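Long-range contact in lipoxygenase (Cyanothece sp., PDB 5EK8), which probably inserts molecular oxygen into polyunsaturated fatty acids at a non-heme iron, as a 9R-lipoxygenase: residues F564-S576 and G656-I668. Sequence-based numbering, arbitrary orientation.
Sequences FHTTLWHTWVNDS and GIDIGNIRTLINI. With FE2 (Fe (II) ion), chain B.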
# COMPACT_ATOMS: atom_id res chain seq x y z
N PHE A 564 -11.43 -2.52 2.35
CA PHE A 564 -11.01 -2.80 3.72
C PHE A 564 -9.52 -2.60 3.90
O PHE A 564 -9.09 -1.96 4.86
CB PHE A 564 -11.37 -4.23 4.14
CG PHE A 564 -10.99 -4.55 5.56
CD1 PHE A 564 -9.77 -5.13 5.87
CD2 PHE A 564 -11.87 -4.25 6.60
CE1 PHE A 564 -9.43 -5.42 7.18
CE2 PHE A 564 -11.53 -4.54 7.91
CZ PHE A 564 -10.31 -5.12 8.20
N HIS A 565 -8.73 -3.14 2.98
CA HIS A 565 -7.28 -3.07 3.18
C HIS A 565 -6.67 -1.73 2.78
O HIS A 565 -5.63 -1.35 3.31
CB HIS A 565 -6.61 -4.21 2.43
CG HIS A 565 -6.84 -5.54 3.07
ND1 HIS A 565 -7.96 -6.30 2.81
CD2 HIS A 565 -6.13 -6.22 4.00
CE1 HIS A 565 -7.92 -7.40 3.53
NE2 HIS A 565 -6.82 -7.38 4.26
N THR A 566 -7.33 -1.00 1.88
CA THR A 566 -6.81 0.30 1.47
C THR A 566 -7.17 1.40 2.46
O THR A 566 -6.53 2.46 2.49
CB THR A 566 -7.32 0.70 0.08
OG1 THR A 566 -8.75 0.56 0.04
CG2 THR A 566 -6.68 -0.17 -0.99
N THR A 567 -8.20 1.16 3.27
CA THR A 567 -8.62 2.15 4.27
C THR A 567 -8.22 1.75 5.69
O THR A 567 -7.12 2.07 6.14
CB THR A 567 -10.14 2.38 4.22
OG1 THR A 567 -10.82 1.15 4.50
CG2 THR A 567 -10.55 2.89 2.85
N LEU A 568 -9.10 1.05 6.39
CA LEU A 568 -8.87 0.72 7.80
C LEU A 568 -7.59 -0.06 8.08
O LEU A 568 -6.85 0.29 8.99
CB LEU A 568 -10.05 -0.05 8.38
CG LEU A 568 -9.81 -0.50 9.83
CD1 LEU A 568 -9.60 0.72 10.73
CD2 LEU A 568 -10.93 -1.38 10.35
N TRP A 569 -7.33 -1.13 7.33
CA TRP A 569 -6.18 -1.98 7.61
C TRP A 569 -4.87 -1.20 7.52
O TRP A 569 -4.09 -1.18 8.48
CB TRP A 569 -6.12 -3.17 6.65
CG TRP A 569 -4.89 -4.00 6.86
CD1 TRP A 569 -3.79 -4.06 6.05
CD2 TRP A 569 -4.61 -4.85 7.98
NE1 TRP A 569 -2.85 -4.91 6.59
CE2 TRP A 569 -3.34 -5.41 7.77
CE3 TRP A 569 -5.32 -5.21 9.13
CZ2 TRP A 569 -2.76 -6.31 8.67
CZ3 TRP A 569 -4.75 -6.10 10.02
CH2 TRP A 569 -3.48 -6.64 9.78
N HIS A 570 -4.63 -0.58 6.38
CA HIS A 570 -3.40 0.18 6.19
C HIS A 570 -3.32 1.32 7.18
O HIS A 570 -2.24 1.63 7.67
CB HIS A 570 -3.30 0.71 4.77
CG HIS A 570 -2.15 1.64 4.57
ND1 HIS A 570 -2.28 3.01 4.65
CD2 HIS A 570 -0.84 1.40 4.33
CE1 HIS A 570 -1.10 3.57 4.45
NE2 HIS A 570 -0.21 2.62 4.25
N THR A 571 -4.45 1.95 7.48
CA THR A 571 -4.52 3.00 8.49
C THR A 571 -3.96 2.47 9.80
O THR A 571 -3.07 3.07 10.41
CB THR A 571 -5.96 3.49 8.74
OG1 THR A 571 -6.40 4.27 7.62
CG2 THR A 571 -6.03 4.33 9.99
N TRP A 572 -4.48 1.32 10.21
CA TRP A 572 -4.15 0.73 11.49
C TRP A 572 -2.68 0.37 11.57
O TRP A 572 -2.01 0.70 12.54
CB TRP A 572 -4.99 -0.51 11.74
CG TRP A 572 -4.91 -1.00 13.15
CD1 TRP A 572 -3.84 -1.59 13.77
CD2 TRP A 572 -5.96 -0.95 14.12
NE1 TRP A 572 -4.16 -1.91 15.06
CE2 TRP A 572 -5.45 -1.52 15.31
CE3 TRP A 572 -7.27 -0.47 14.10
CZ2 TRP A 572 -6.22 -1.63 16.46
CZ3 TRP A 572 -8.03 -0.58 15.25
CH2 TRP A 572 -7.50 -1.15 16.42
N VAL A 573 -2.17 -0.29 10.53
CA VAL A 573 -0.79 -0.75 10.57
C VAL A 573 0.19 0.41 10.46
O VAL A 573 1.19 0.47 11.18
CB VAL A 573 -0.51 -1.77 9.45
CG1 VAL A 573 0.93 -2.24 9.51
CG2 VAL A 573 -1.45 -2.96 9.58
N ASN A 574 -0.12 1.36 9.57
CA ASN A 574 0.77 2.48 9.30
C ASN A 574 0.81 3.51 10.43
O ASN A 574 1.88 3.92 10.86
CB ASN A 574 0.37 3.16 8.00
CG ASN A 574 1.31 4.28 7.61
OD1 ASN A 574 2.36 4.03 7.02
ND2 ASN A 574 0.93 5.51 7.93
N ASP A 575 -0.36 3.91 10.91
CA ASP A 575 -0.44 4.95 11.93
C ASP A 575 -0.10 4.43 13.32
O ASP A 575 -0.10 5.19 14.29
CB ASP A 575 -1.83 5.60 11.94
CG ASP A 575 -2.17 6.29 10.62
OD1 ASP A 575 -1.28 6.42 9.75
OD2 ASP A 575 -3.34 6.72 10.47
N SER A 576 0.21 3.14 13.42
CA SER A 576 0.60 2.55 14.69
C SER A 576 2.11 2.40 14.77
O SER A 576 2.65 1.88 15.75
CB SER A 576 -0.06 1.19 14.89
OG SER A 576 -1.47 1.31 14.94
N GLY A 656 -12.55 3.65 21.35
CA GLY A 656 -11.44 4.58 21.41
C GLY A 656 -10.89 4.93 20.04
O GLY A 656 -9.69 5.16 19.87
N ILE A 657 -11.77 4.97 19.05
CA ILE A 657 -11.38 5.25 17.68
C ILE A 657 -12.14 6.43 17.08
O ILE A 657 -13.36 6.55 17.22
CB ILE A 657 -11.59 4.01 16.78
CG1 ILE A 657 -10.70 2.86 17.28
CG2 ILE A 657 -11.28 4.34 15.33
CD1 ILE A 657 -11.30 1.49 17.06
N ASP A 658 -11.41 7.33 16.43
CA ASP A 658 -12.01 8.42 15.68
C ASP A 658 -12.11 8.04 14.20
O ASP A 658 -11.10 7.83 13.53
CB ASP A 658 -11.19 9.70 15.85
CG ASP A 658 -11.96 10.96 15.46
OD1 ASP A 658 -12.95 10.85 14.71
OD2 ASP A 658 -11.57 12.06 15.92
N ILE A 659 -13.34 7.94 13.70
CA ILE A 659 -13.57 7.61 12.29
C ILE A 659 -12.91 8.63 11.37
O ILE A 659 -12.68 8.36 10.19
CB ILE A 659 -15.07 7.53 11.97
CG1 ILE A 659 -15.75 8.88 12.23
CG2 ILE A 659 -15.73 6.46 12.81
CD1 ILE A 659 -17.22 8.90 11.88
N GLY A 660 -12.61 9.81 11.92
CA GLY A 660 -11.96 10.86 11.17
C GLY A 660 -10.48 10.58 10.96
O GLY A 660 -9.82 11.26 10.18
N ASN A 661 -9.96 9.57 11.66
CA ASN A 661 -8.57 9.18 11.52
C ASN A 661 -8.39 8.00 10.56
O ASN A 661 -7.29 7.49 10.38
CB ASN A 661 -7.97 8.83 12.88
CG ASN A 661 -7.45 10.06 13.62
OD1 ASN A 661 -6.93 10.99 13.01
ND2 ASN A 661 -7.60 10.06 14.94
N ILE A 662 -9.49 7.58 9.94
CA ILE A 662 -9.45 6.49 8.97
C ILE A 662 -9.08 7.01 7.59
O ILE A 662 -9.81 7.81 7.00
CB ILE A 662 -10.80 5.76 8.89
CG1 ILE A 662 -11.16 5.16 10.25
CG2 ILE A 662 -10.76 4.69 7.83
CD1 ILE A 662 -12.53 4.52 10.31
N ARG A 663 -7.94 6.55 7.08
CA ARG A 663 -7.44 7.02 5.79
C ARG A 663 -8.26 6.47 4.63
O ARG A 663 -8.83 5.39 4.71
CB ARG A 663 -5.97 6.63 5.61
CG ARG A 663 -5.02 7.27 6.61
CD ARG A 663 -3.60 6.79 6.36
NE ARG A 663 -2.60 7.48 7.17
CZ ARG A 663 -1.90 8.53 6.75
NH1 ARG A 663 -2.09 9.03 5.54
NH2 ARG A 663 -1.00 9.08 7.57
N THR A 664 -8.32 7.23 3.54
CA THR A 664 -9.08 6.86 2.35
C THR A 664 -8.29 5.88 1.49
O THR A 664 -8.85 4.98 0.85
CB THR A 664 -9.44 8.10 1.50
OG1 THR A 664 -10.29 8.98 2.25
CG2 THR A 664 -10.16 7.71 0.22
N LEU A 665 -6.97 6.05 1.49
CA LEU A 665 -6.12 5.35 0.54
C LEU A 665 -4.75 5.03 1.12
O LEU A 665 -4.47 5.31 2.29
CB LEU A 665 -5.96 6.19 -0.74
CG LEU A 665 -4.98 7.37 -0.71
CD1 LEU A 665 -4.90 8.04 -2.07
CD2 LEU A 665 -5.32 8.40 0.36
N ILE A 666 -3.90 4.44 0.29
CA ILE A 666 -2.51 4.19 0.64
C ILE A 666 -1.61 5.10 -0.19
O ILE A 666 -1.42 4.86 -1.37
CB ILE A 666 -2.12 2.71 0.39
CG1 ILE A 666 -3.08 1.77 1.14
CG2 ILE A 666 -0.67 2.47 0.79
CD1 ILE A 666 -2.79 0.31 0.96
N ASN A 667 -1.09 6.15 0.44
CA ASN A 667 -0.14 7.03 -0.23
C ASN A 667 1.03 7.37 0.68
O ASN A 667 1.80 8.28 0.40
CB ASN A 667 -0.82 8.32 -0.70
CG ASN A 667 -1.58 9.03 0.40
OD1 ASN A 667 -1.52 8.64 1.57
ND2 ASN A 667 -2.31 10.08 0.03
N ILE A 668 1.14 6.63 1.78
CA ILE A 668 2.28 6.73 2.67
C ILE A 668 2.57 5.34 3.24
O ILE A 668 3.68 4.97 3.63
CB ILE A 668 2.03 7.73 3.82
CG1 ILE A 668 3.33 8.02 4.56
CG2 ILE A 668 0.94 7.21 4.76
CD1 ILE A 668 4.39 8.65 3.68
OXT ILE A 668 1.65 4.53 3.29
FE FE2 B . 2.27 2.49 4.51
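The C-terminal tail 656-668 passes across the last turns of helix 549-574, its backbone nearest where Thr567 and Thr664 bring their CA atoms to 5.1 Å. The lipoxygenase iron site lies where the chain ends: His570 NE2 binds the iron at 2.5 Å, and so does OXT of the C-terminal carboxylate of Ile668, while His359 and His364 of helix 337-377 add two further nitrogens. Asn574, one helical turn beyond His570, directs OD1 at the metal from a longer 2.9 Å. The imidazole of His570 is held between aliphatic groups: Ile666 CG2 lies over one face in a CH-pi contact, 3.7 Å from the ring centroid, and Asn574 CB lies over the opposite face. A beta-branched isoleucine suits this place, because its two branches spread over the ring, CG2 by NE2 and CD2 and CG1 by CG. Farther from the iron, Thr571 OG1 gives its hydrogen to Thr567 O and accepts from Arg663 N at 2.8 Å, so this small hydroxyl links helix and tail. With CG anti to its carbonyl carbon (chi1 -64°) and the chain extended as far as NE, Arg663 is long enough to pass Thr571 with its aliphatic part and bring its charge to Asp575. There NE approaches the syn lone pair of Asp575 OD1, nearly in the guanidinium plane, in a salt bridge of 3.1 Å; NH2 also bonds to Ile624 O. Replacing Asp575 with an alanine would probably leave the buried Arg663 charge without its carboxylate and take from the Asn574 amide, an iron-site group, one of the bonds that fix its rotation. A carboxylate suits because Asp575 OD1 can accept twice: Asn574 ND2 also donates to it, over 3.0 Å at 160°, nearly along its C-O axis.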